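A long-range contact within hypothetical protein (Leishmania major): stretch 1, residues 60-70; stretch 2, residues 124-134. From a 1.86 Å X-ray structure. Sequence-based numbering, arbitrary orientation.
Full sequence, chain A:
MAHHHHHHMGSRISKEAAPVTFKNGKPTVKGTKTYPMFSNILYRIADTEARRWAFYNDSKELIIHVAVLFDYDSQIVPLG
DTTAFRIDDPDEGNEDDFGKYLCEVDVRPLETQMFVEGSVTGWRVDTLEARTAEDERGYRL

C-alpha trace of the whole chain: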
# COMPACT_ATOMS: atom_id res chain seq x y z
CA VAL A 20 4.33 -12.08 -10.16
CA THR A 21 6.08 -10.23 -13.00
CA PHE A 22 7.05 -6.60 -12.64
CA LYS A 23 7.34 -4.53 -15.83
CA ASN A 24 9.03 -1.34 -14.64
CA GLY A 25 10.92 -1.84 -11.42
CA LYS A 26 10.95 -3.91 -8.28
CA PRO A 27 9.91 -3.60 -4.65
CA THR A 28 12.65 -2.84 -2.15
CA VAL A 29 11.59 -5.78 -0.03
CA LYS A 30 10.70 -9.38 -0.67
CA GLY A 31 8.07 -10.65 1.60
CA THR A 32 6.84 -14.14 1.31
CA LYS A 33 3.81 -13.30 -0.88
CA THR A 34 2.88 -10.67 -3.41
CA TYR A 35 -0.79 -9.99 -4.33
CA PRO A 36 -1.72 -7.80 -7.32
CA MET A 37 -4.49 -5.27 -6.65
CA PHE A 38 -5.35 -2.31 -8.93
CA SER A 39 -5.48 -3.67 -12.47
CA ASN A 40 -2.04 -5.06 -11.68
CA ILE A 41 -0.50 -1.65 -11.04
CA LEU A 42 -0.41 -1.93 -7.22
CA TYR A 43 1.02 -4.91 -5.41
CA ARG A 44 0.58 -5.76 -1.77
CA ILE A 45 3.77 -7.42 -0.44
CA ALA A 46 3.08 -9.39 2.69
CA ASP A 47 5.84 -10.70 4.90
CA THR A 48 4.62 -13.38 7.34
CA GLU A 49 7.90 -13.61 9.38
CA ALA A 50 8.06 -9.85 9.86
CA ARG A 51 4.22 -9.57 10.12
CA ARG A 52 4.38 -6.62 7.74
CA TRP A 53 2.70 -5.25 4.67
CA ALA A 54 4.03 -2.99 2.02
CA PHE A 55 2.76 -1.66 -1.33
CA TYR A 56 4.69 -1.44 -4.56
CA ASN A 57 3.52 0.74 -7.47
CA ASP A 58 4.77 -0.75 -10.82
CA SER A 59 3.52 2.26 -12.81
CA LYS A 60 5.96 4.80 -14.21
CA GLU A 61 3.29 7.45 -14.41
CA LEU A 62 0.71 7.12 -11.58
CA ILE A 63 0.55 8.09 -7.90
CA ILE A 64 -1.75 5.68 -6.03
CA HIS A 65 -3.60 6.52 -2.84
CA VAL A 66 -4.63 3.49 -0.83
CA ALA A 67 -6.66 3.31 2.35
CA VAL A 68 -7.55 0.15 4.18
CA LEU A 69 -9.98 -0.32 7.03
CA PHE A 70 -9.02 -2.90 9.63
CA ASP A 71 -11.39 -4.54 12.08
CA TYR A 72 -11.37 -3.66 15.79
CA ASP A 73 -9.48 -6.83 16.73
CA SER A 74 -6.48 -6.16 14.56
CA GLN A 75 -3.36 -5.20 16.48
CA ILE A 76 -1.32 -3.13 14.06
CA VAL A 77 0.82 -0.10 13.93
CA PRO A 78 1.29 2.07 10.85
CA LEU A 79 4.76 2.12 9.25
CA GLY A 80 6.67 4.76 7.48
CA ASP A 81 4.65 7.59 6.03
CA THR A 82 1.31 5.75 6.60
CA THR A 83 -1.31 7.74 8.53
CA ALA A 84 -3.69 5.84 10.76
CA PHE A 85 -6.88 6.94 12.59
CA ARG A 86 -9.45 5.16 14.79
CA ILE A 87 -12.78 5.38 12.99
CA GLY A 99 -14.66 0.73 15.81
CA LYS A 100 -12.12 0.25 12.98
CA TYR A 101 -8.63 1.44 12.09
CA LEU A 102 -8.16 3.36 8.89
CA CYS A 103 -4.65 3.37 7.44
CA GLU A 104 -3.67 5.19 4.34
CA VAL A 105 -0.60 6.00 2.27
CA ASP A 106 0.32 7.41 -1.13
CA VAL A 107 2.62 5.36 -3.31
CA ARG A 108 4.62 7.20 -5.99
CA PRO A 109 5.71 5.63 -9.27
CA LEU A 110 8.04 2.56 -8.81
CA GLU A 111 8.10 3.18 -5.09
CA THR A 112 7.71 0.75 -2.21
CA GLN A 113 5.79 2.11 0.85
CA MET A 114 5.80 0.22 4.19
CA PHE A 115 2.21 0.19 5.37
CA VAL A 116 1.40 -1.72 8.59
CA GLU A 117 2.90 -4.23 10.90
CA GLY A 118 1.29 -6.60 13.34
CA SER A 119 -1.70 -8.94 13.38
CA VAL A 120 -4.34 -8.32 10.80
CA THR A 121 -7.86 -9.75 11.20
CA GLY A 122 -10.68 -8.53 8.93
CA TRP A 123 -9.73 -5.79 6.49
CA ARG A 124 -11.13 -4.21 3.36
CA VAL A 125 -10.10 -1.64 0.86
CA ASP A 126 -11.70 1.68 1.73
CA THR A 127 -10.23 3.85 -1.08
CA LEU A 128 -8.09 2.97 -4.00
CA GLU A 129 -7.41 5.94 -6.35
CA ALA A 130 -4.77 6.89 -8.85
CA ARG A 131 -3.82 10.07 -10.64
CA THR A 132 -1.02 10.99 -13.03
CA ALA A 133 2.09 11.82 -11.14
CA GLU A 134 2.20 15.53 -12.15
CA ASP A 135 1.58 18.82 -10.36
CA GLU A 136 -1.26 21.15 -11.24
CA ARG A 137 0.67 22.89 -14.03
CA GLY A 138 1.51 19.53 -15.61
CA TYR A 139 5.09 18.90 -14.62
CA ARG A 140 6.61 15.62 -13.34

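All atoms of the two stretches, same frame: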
# COMPACT_ATOMS: atom_id res chain seq x y z
N LYS A 60 4.99 3.70 -14.07
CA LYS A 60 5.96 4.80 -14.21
C LYS A 60 5.32 6.12 -14.03
O LYS A 60 6.01 7.10 -13.78
CB LYS A 60 6.63 4.80 -15.63
CG LYS A 60 7.36 3.51 -15.96
CD LYS A 60 8.06 3.62 -17.37
CE LYS A 60 7.68 2.50 -18.32
NZ LYS A 60 6.21 2.39 -18.65
N GLU A 61 4.00 6.18 -14.21
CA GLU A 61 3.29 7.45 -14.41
C GLU A 61 2.22 7.83 -13.41
O GLU A 61 1.70 8.99 -13.49
CB GLU A 61 2.58 7.50 -15.80
CG GLU A 61 2.88 6.41 -16.83
CD GLU A 61 2.50 6.83 -18.28
OE1 GLU A 61 1.43 7.50 -18.49
OE2 GLU A 61 3.28 6.50 -19.23
N LEU A 62 1.84 6.89 -12.53
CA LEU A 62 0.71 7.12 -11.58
C LEU A 62 1.15 7.22 -10.13
O LEU A 62 2.02 6.50 -9.76
CB LEU A 62 -0.25 5.92 -11.64
CG LEU A 62 -0.88 5.63 -13.01
CD1 LEU A 62 -1.90 4.56 -12.89
CD2 LEU A 62 -1.52 6.82 -13.51
N ILE A 63 0.51 8.10 -9.36
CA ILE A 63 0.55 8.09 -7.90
C ILE A 63 -0.75 7.46 -7.40
O ILE A 63 -1.84 7.79 -7.91
CB ILE A 63 0.80 9.46 -7.30
CG1 ILE A 63 0.74 9.38 -5.77
CG2 ILE A 63 -0.17 10.46 -7.70
CD1 ILE A 63 1.14 10.72 -5.14
N ILE A 64 -0.61 6.51 -6.49
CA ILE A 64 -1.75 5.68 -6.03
C ILE A 64 -2.00 6.02 -4.59
O ILE A 64 -1.06 6.14 -3.81
CB ILE A 64 -1.48 4.20 -6.22
CG1 ILE A 64 -1.24 3.89 -7.72
CG2 ILE A 64 -2.60 3.34 -5.55
CD1 ILE A 64 -0.75 2.56 -7.97
N HIS A 65 -3.26 6.29 -4.24
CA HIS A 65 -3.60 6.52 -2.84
C HIS A 65 -4.39 5.33 -2.37
O HIS A 65 -5.37 4.98 -3.01
CB HIS A 65 -4.48 7.77 -2.68
CG HIS A 65 -4.97 8.00 -1.28
ND1 HIS A 65 -6.31 7.96 -0.94
CD2 HIS A 65 -4.30 8.24 -0.13
CE1 HIS A 65 -6.43 8.15 0.36
NE2 HIS A 65 -5.24 8.35 0.87
N VAL A 66 -3.97 4.69 -1.29
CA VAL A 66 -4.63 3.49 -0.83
C VAL A 66 -5.01 3.68 0.64
O VAL A 66 -4.24 4.21 1.42
CB VAL A 66 -3.83 2.20 -1.09
CG1 VAL A 66 -2.44 2.27 -0.57
CG2 VAL A 66 -4.57 0.91 -0.55
N ALA A 67 -6.25 3.37 0.97
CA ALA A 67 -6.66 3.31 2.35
C ALA A 67 -7.39 2.01 2.63
O ALA A 67 -8.26 1.59 1.85
CB ALA A 67 -7.60 4.46 2.73
N VAL A 68 -7.07 1.43 3.79
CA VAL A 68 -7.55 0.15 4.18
C VAL A 68 -8.15 0.30 5.57
O VAL A 68 -7.60 0.95 6.44
CB VAL A 68 -6.43 -0.88 4.22
CG1 VAL A 68 -6.93 -2.20 4.78
CG2 VAL A 68 -5.76 -1.08 2.82
N LEU A 69 -9.29 -0.31 5.77
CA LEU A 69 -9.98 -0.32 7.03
C LEU A 69 -9.83 -1.69 7.65
O LEU A 69 -10.19 -2.70 7.01
CB LEU A 69 -11.46 -0.17 6.79
CG LEU A 69 -12.08 1.12 6.49
CD1 LEU A 69 -13.42 0.84 5.67
CD2 LEU A 69 -12.31 1.88 7.86
N PHE A 70 -9.33 -1.72 8.87
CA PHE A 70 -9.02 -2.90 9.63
C PHE A 70 -10.01 -3.03 10.79
O PHE A 70 -10.48 -2.01 11.38
CB PHE A 70 -7.60 -2.86 10.13
CG PHE A 70 -6.56 -2.88 9.09
CD1 PHE A 70 -5.97 -4.09 8.65
CD2 PHE A 70 -5.99 -1.66 8.66
CE1 PHE A 70 -4.97 -4.08 7.73
CE2 PHE A 70 -4.96 -1.68 7.78
CZ PHE A 70 -4.44 -2.86 7.32
N ARG A 124 -10.56 -4.47 4.70
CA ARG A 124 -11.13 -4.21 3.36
C ARG A 124 -10.57 -2.93 2.80
O ARG A 124 -10.28 -2.00 3.52
CB ARG A 124 -12.66 -4.14 3.32
CG ARG A 124 -13.30 -3.11 4.08
CD ARG A 124 -14.82 -3.38 4.18
NE ARG A 124 -15.31 -2.98 2.89
CZ ARG A 124 -15.86 -1.77 2.64
NH1 ARG A 124 -16.09 -0.89 3.62
NH2 ARG A 124 -16.19 -1.44 1.40
N VAL A 125 -10.42 -2.90 1.50
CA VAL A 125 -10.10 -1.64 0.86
C VAL A 125 -11.17 -0.59 1.03
O VAL A 125 -12.34 -0.79 0.66
CB VAL A 125 -9.76 -1.80 -0.58
CG1 VAL A 125 -9.56 -0.39 -1.21
CG2 VAL A 125 -8.58 -2.68 -0.73
N ASP A 126 -10.80 0.58 1.55
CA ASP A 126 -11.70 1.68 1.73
C ASP A 126 -11.64 2.62 0.53
O ASP A 126 -12.70 3.02 -0.02
CB ASP A 126 -11.31 2.42 2.98
CG ASP A 126 -12.11 3.66 3.19
OD1 ASP A 126 -13.34 3.55 3.41
OD2 ASP A 126 -11.59 4.81 3.16
N THR A 127 -10.43 2.98 0.11
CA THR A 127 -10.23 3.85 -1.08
C THR A 127 -9.07 3.35 -1.85
O THR A 127 -8.04 2.94 -1.26
CB THR A 127 -9.81 5.29 -0.61
OG1 THR A 127 -10.85 5.88 0.16
CG2 THR A 127 -9.58 6.25 -1.81
N LEU A 128 -9.19 3.31 -3.17
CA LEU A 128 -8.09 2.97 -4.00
C LEU A 128 -8.22 3.90 -5.23
O LEU A 128 -9.23 3.80 -5.97
CB LEU A 128 -8.13 1.56 -4.35
CG LEU A 128 -6.90 0.90 -4.86
CD1 LEU A 128 -5.57 1.31 -4.32
CD2 LEU A 128 -7.07 -0.64 -4.65
N GLU A 129 -7.32 4.87 -5.34
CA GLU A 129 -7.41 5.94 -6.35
C GLU A 129 -6.06 6.21 -6.98
O GLU A 129 -5.03 6.04 -6.34
CB GLU A 129 -7.85 7.25 -5.68
CG GLU A 129 -8.39 8.26 -6.65
CD GLU A 129 -9.86 8.61 -6.38
OE1 GLU A 129 -10.27 8.59 -5.15
OE2 GLU A 129 -10.61 8.88 -7.39
N ALA A 130 -6.03 6.56 -8.26
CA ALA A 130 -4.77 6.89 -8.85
C ALA A 130 -4.94 8.15 -9.66
O ALA A 130 -6.03 8.39 -10.20
CB ALA A 130 -4.26 5.78 -9.70
N ARG A 131 -3.84 8.88 -9.78
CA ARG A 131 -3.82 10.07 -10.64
C ARG A 131 -2.46 10.16 -11.28
O ARG A 131 -1.54 9.49 -10.83
CB ARG A 131 -4.19 11.30 -9.84
CG ARG A 131 -3.11 11.89 -8.97
CD ARG A 131 -3.60 12.95 -7.97
NE ARG A 131 -4.06 14.21 -8.59
CZ ARG A 131 -4.11 15.41 -7.98
NH1 ARG A 131 -3.74 15.57 -6.69
NH2 ARG A 131 -4.53 16.47 -8.67
N THR A 132 -2.34 10.88 -12.41
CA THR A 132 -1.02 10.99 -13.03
C THR A 132 -0.12 11.67 -12.04
O THR A 132 -0.54 12.58 -11.28
CB THR A 132 -1.09 11.87 -14.37
OG1 THR A 132 -1.75 13.07 -14.02
CG2 THR A 132 -1.97 11.33 -15.25
N ALA A 133 1.13 11.25 -12.03
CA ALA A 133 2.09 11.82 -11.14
C ALA A 133 2.70 13.12 -11.70
O ALA A 133 3.85 13.12 -12.07
CB ALA A 133 3.14 10.82 -10.84
N GLU A 134 1.89 14.18 -11.66
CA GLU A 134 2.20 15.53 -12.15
C GLU A 134 1.53 16.57 -11.26
O GLU A 134 0.46 16.31 -10.71
CB GLU A 134 1.80 15.67 -13.60
CG GLU A 134 0.39 16.08 -13.92
CD GLU A 134 0.17 16.18 -15.43
OE1 GLU A 134 1.08 15.71 -16.16
OE2 GLU A 134 -0.90 16.70 -15.89

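Strands 62-70 and 124-132 run antiparallel, their N-to-C directions 152° apart and their axes approaching to 4.4 Å, and main-chain hydrogen bonds carry most of the pairing. Three residues of the first strand bond reciprocally with one partner each. Ile-63 N donates to Arg-131 O (2.9 Å) and Ile-63 O accepts from Arg-131 N (2.9 Å); His-65 N reaches Glu-129 O at 2.8 Å, while Glu-129 N returns to His-65 O at 3.0 Å; Leu-69 N and Arg-124 O lie 3.0 Å apart, Arg-124 N and Leu-69 O 2.9 Å. Beyond the strand, Ala-133 N extends the ladder to Glu-61 O (2.8 Å, N-H...O angle 167°).

Ala-67 breaks the regularity. Its N donates to Thr-127 O (2.9 Å, 173°), but its O accepts twice, from Asp-126 N at 2.7 Å and Thr-127 N at 3.1 Å. This is a beta bulge: the register shifts by one, so Val-68 pairs with Val-125, and the extra residue, Asp-126, has a psi of -48° yet keeps its amide satisfied.

At the non-hydrogen-bonded pairs, several carbonyls also receive CA-H...O contacts, the shortest from Ala-130 CA to Ile-63 O (3.2 Å).

Side chains alternate between faces. On one, buried Ile-64 and Val-66 meet Leu-128, whose CD1 lies 3.8 Å from both Ile-64 CG2 and Val-66 CB; small Ala-130 brings its CB within 4.1 Å of Ile-64 CG1. The other face is more mixed. Ile-63 CG2 packs against the aliphatic Arg-131 CG (3.5 Å), Thr-127 CG2 sits at the His-65 ring edge, 3.8 Å from ND1, and His-65 NE2 is hydrogen-bonded elsewhere in the structure. Leu-69, with the largest covered area (87 Å²), places CD1 3.5 Å from Asp-126 OD1 and 3.8 Å from Arg-124 NH1. Altogether the contact buries 866 Å².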